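Local coordinates for protein giant-lens (Drosophila melanogaster, PDB 3CGU), which inhibits Egfr signaling by sequestering the activating ligand spitz without binding the receptor, and regulates cell determination and the development of ommatidia and optic lobe, at the interface of chains A and B. Coordinates in Å, arbitrary orientation; residue numbers count along the deposited sequence, not the author numbering. Chains: chain A/B, Protein giant-lens.

Contact 1 and contact 2 lie about 23 Å apart, measured between the centres of their C-alpha atoms, in one two-fold symmetric interface, so each has a twin with the chains exchanged. They are joined through chain B: B:Phe168 of contact 2 directly precedes strand 169-176, which in both copies forms the core of contact 1. Contact 1 adds residues from the first two-fingered domain of chain A and the second of chain B, while contact 2 adds the chain A segment between its second and third domains. The pairing occurs here without spitz and may or may not persist in solution.

Contact 1: the interface of chains A and B. Residues chain A 41, 169-171; chain B 121, 171-173, 175.
The amide oxygen OD1 of B:Asn173 is approached by two groups of chain A, methyl CD1 of A:Leu169 at 3.7 Å and, more loosely, the phenol OH of A:Tyr41 at 3.9 Å. Tyrosine and asparagine come from opposite directions, and ring and amide planes differ by only 8°, so the two flat groups are nearly coplanar. Underneath is an antiparallel beta pairing of strand 169-176, part of the third two-fingered domain, with its own copy: A:Leu169 faces B:Asn175 and A:Glu171 faces B:Asn173. Backbones close on each other where A:Asp170 O lies 3.6 Å from B:Asn173 CA and B:Val172 O sits equally far from A:Glu171 CA. A:Leu169 carries much of the side-chain packing by dividing its branches. CD1 meets the amide ND2 of B:Asn175 at 3.4 Å, these two side chains running alongside each other in the same direction, whereas CD2 reaches CG1 of B:Val121 at 3.8 Å, across that valine at about a right angle. CG of the leucine lies anti to the backbone N (chi1 177°), which turns the branch point towards chain B. A:Glu171 lies beside B:Asn173, its CG 4.1 Å from the amide ND2, and continues as an extended chain, its carboxylate plane turned 34° from that amide. Near the two-fold axis the carboxylates of A:Glu171 and B:Glu171 come within 4.5 Å, OE2 to OE1. If both are charged, they would probably repel each other, and this proximity could raise the pKa of one of them.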
loop_
_atom_site.group_PDB
_atom_site.type_symbol
_atom_site.label_atom_id
_atom_site.label_comp_id
_atom_site.label_asym_id
_atom_site.label_seq_id
_atom_site.Cartn_x
_atom_site.Cartn_y
_atom_site.Cartn_z
ATOM N N TYR A 41 -5.339 -3.772 3.076
ATOM C CA TYR A 41 -5.145 -2.324 2.978
ATOM C C TYR A 41 -5.769 -1.544 4.130
ATOM O O TYR A 41 -5.070 -0.891 4.893
ATOM C CB TYR A 41 -5.638 -1.772 1.634
ATOM C CG TYR A 41 -5.236 -0.335 1.401
ATOM C CD1 TYR A 41 -6.135 0.699 1.591
ATOM C CD2 TYR A 41 -3.942 -0.013 1.019
ATOM C CE1 TYR A 41 -5.765 2.017 1.386
ATOM C CE2 TYR A 41 -3.557 1.304 0.810
ATOM C CZ TYR A 41 -4.473 2.320 0.990
ATOM O OH TYR A 41 -4.096 3.638 0.772
ATOM N N LEU A 169 -8.754 9.691 -2.803
ATOM C CA LEU A 169 -7.452 9.126 -2.523
ATOM C C LEU A 169 -7.011 8.270 -3.683
ATOM O O LEU A 169 -7.633 7.255 -3.989
ATOM C CB LEU A 169 -7.503 8.275 -1.259
ATOM C CG LEU A 169 -6.219 7.550 -0.849
ATOM C CD1 LEU A 169 -5.071 8.542 -0.670
ATOM C CD2 LEU A 169 -6.450 6.771 0.442
ATOM N N ASP A 170 -5.930 8.688 -4.332
ATOM C CA ASP A 170 -5.312 7.915 -5.398
ATOM C C ASP A 170 -3.917 7.466 -4.988
ATOM O O ASP A 170 -3.182 8.181 -4.311
ATOM C CB ASP A 170 -5.223 8.746 -6.674
ATOM C CG ASP A 170 -6.529 9.429 -7.011
ATOM O OD1 ASP A 170 -6.483 10.504 -7.665
ATOM O OD2 ASP A 170 -7.606 8.902 -6.615
ATOM N N GLU A 171 -3.551 6.272 -5.406
ATOM C CA GLU A 171 -2.275 5.724 -5.039
ATOM C C GLU A 171 -1.593 5.385 -6.335
ATOM O O GLU A 171 -2.134 4.636 -7.142
ATOM C CB GLU A 171 -2.464 4.477 -4.170
ATOM C CG GLU A 171 -1.180 3.701 -3.914
ATOM C CD GLU A 171 -1.423 2.377 -3.179
ATOM O OE1 GLU A 171 -0.918 1.322 -3.657
ATOM O OE2 GLU A 171 -2.129 2.391 -2.135
ATOM N N VAL B 121 -8.393 8.064 5.673
ATOM C CA VAL B 121 -6.992 7.739 5.936
ATOM C C VAL B 121 -6.192 8.931 6.477
ATOM O O VAL B 121 -6.535 10.089 6.248
ATOM C CB VAL B 121 -6.293 7.148 4.689
ATOM C CG1 VAL B 121 -5.595 8.249 3.893
ATOM C CG2 VAL B 121 -5.295 6.081 5.102
ATOM N N GLU B 171 6.106 5.216 -4.191
ATOM C CA GLU B 171 4.667 5.179 -4.055
ATOM C C GLU B 171 4.179 6.574 -3.683
ATOM O O GLU B 171 4.582 7.118 -2.662
ATOM C CB GLU B 171 4.275 4.175 -2.977
ATOM C CG GLU B 171 2.804 4.225 -2.604
ATOM C CD GLU B 171 2.488 3.370 -1.377
ATOM O OE1 GLU B 171 1.750 3.860 -0.481
ATOM O OE2 GLU B 171 2.990 2.216 -1.302
ATOM N N VAL B 172 3.319 7.148 -4.515
ATOM C CA VAL B 172 2.820 8.494 -4.309
ATOM C C VAL B 172 1.369 8.422 -3.852
ATOM O O VAL B 172 0.512 8.001 -4.593
ATOM C CB VAL B 172 2.881 9.333 -5.640
ATOM C CG1 VAL B 172 2.328 10.698 -5.443
ATOM C CG2 VAL B 172 4.292 9.404 -6.191
ATOM N N ASN B 173 1.085 8.828 -2.634
ATOM C CA ASN B 173 -0.295 8.959 -2.227
ATOM C C ASN B 173 -0.768 10.387 -2.417
ATOM O O ASN B 173 -0.175 11.323 -1.878
ATOM C CB ASN B 173 -0.461 8.558 -0.768
ATOM C CG ASN B 173 -0.768 7.096 -0.610
ATOM O OD1 ASN B 173 -1.843 6.734 -0.155
ATOM N ND2 ASN B 173 0.161 6.243 -1.012
ATOM N N ASN B 175 -3.784 12.919 -1.695
ATOM C CA ASN B 175 -5.047 13.256 -1.038
ATOM C C ASN B 175 -5.713 14.519 -1.586
ATOM O O ASN B 175 -5.062 15.544 -1.755
ATOM C CB ASN B 175 -4.828 13.428 0.463
ATOM C CG ASN B 175 -4.779 12.116 1.193
ATOM O OD1 ASN B 175 -3.779 11.782 1.841
ATOM N ND2 ASN B 175 -5.859 11.350 1.084
#

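Contact 2: the interface of chains A and B. Residues chain A 145-146, 148; chain B 168.
B:Phe168 reaches chain A with the far end of its ring, whose CZ and CE2 corner abuts the first methylenes of A:Arg148, and these two residues bury most of the surface in the patch. CB of the arginine lies off the outer end of the ring, raised from its plane and beyond the rim, 3.5 Å from CZ. CG also borders CZ, but too tightly to be read as more than a modelling inaccuracy. The two side chains run at about a right angle. A:Arg148 takes the crowded position at its first torsion, with CG between backbone N and carbonyl carbon (chi1 42°). The bends at chi2 and chi3 carry the guanidinium past the ring edge instead of laying it flat on the ring: the planes are 78° apart, and CE2 of the phenylalanine sits 4.2 Å above the guanidinium plane, off towards the rim. Along its CE1 side the ring meets backbone, with the carbonyl O of A:Leu146 3.7 Å from CE1; the carbonyl O of A:Pro145 lies a little further off, 4.2 Å from CD1. Shortening B:Phe168 to an alanine would probably leave the methylene groups of A:Arg148 without the ring corner they rest against, and its side chain freer to turn. In the fold, B:Phe168 occupies the tight turn between strands 158-166 and 169-176 of the third two-fingered domain, whereas the chain A residues belong to the loop that follows strand 136-143 and leads from the second domain to the third.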
loop_
_atom_site.group_PDB
_atom_site.type_symbol
_atom_site.label_atom_id
_atom_site.label_comp_id
_atom_site.label_asym_id
_atom_site.label_seq_id
_atom_site.Cartn_x
_atom_site.Cartn_y
_atom_site.Cartn_z
ATOM N N PRO A 145 12.765 -5.633 -12.269
ATOM C CA PRO A 145 14.186 -5.972 -12.395
ATOM C C PRO A 145 14.913 -5.744 -11.084
ATOM O O PRO A 145 14.698 -4.726 -10.435
ATOM C CB PRO A 145 14.701 -4.972 -13.445
ATOM C CG PRO A 145 13.493 -4.456 -14.143
ATOM C CD PRO A 145 12.394 -4.486 -13.117
ATOM N N LEU A 146 15.767 -6.687 -10.697
ATOM C CA LEU A 146 16.575 -6.550 -9.481
ATOM C C LEU A 146 17.750 -5.590 -9.695
ATOM O O LEU A 146 18.032 -4.734 -8.851
ATOM C CB LEU A 146 17.067 -7.922 -9.007
ATOM C CG LEU A 146 17.553 -8.902 -10.087
ATOM C CD1 LEU A 146 18.950 -8.524 -10.577
ATOM C CD2 LEU A 146 17.517 -10.363 -9.591
ATOM N N ARG A 148 19.520 -2.800 -12.604
ATOM C CA ARG A 148 19.051 -1.886 -13.635
ATOM C C ARG A 148 19.946 -1.898 -14.871
ATOM O O ARG A 148 21.141 -1.651 -14.777
ATOM C CB ARG A 148 18.939 -0.478 -13.050
ATOM C CG ARG A 148 20.105 -0.097 -12.143
ATOM C CD ARG A 148 21.028 0.908 -12.825
ATOM N NE ARG A 148 20.261 2.054 -13.306
ATOM C CZ ARG A 148 20.132 3.197 -12.644
ATOM N NH1 ARG A 148 20.743 3.362 -11.473
ATOM N NH2 ARG A 148 19.402 4.179 -13.158
ATOM N N PHE B 168 14.073 0.843 -6.646
ATOM C CA PHE B 168 13.461 1.154 -7.934
ATOM C C PHE B 168 11.942 1.267 -7.888
ATOM O O PHE B 168 11.276 1.064 -8.892
ATOM C CB PHE B 168 13.896 0.129 -8.987
ATOM C CG PHE B 168 15.388 0.106 -9.228
ATOM C CD1 PHE B 168 16.134 -1.045 -8.965
ATOM C CD2 PHE B 168 16.045 1.240 -9.700
ATOM C CE1 PHE B 168 17.506 -1.068 -9.175
ATOM C CE2 PHE B 168 17.419 1.223 -9.918
ATOM C CZ PHE B 168 18.149 0.067 -9.657
#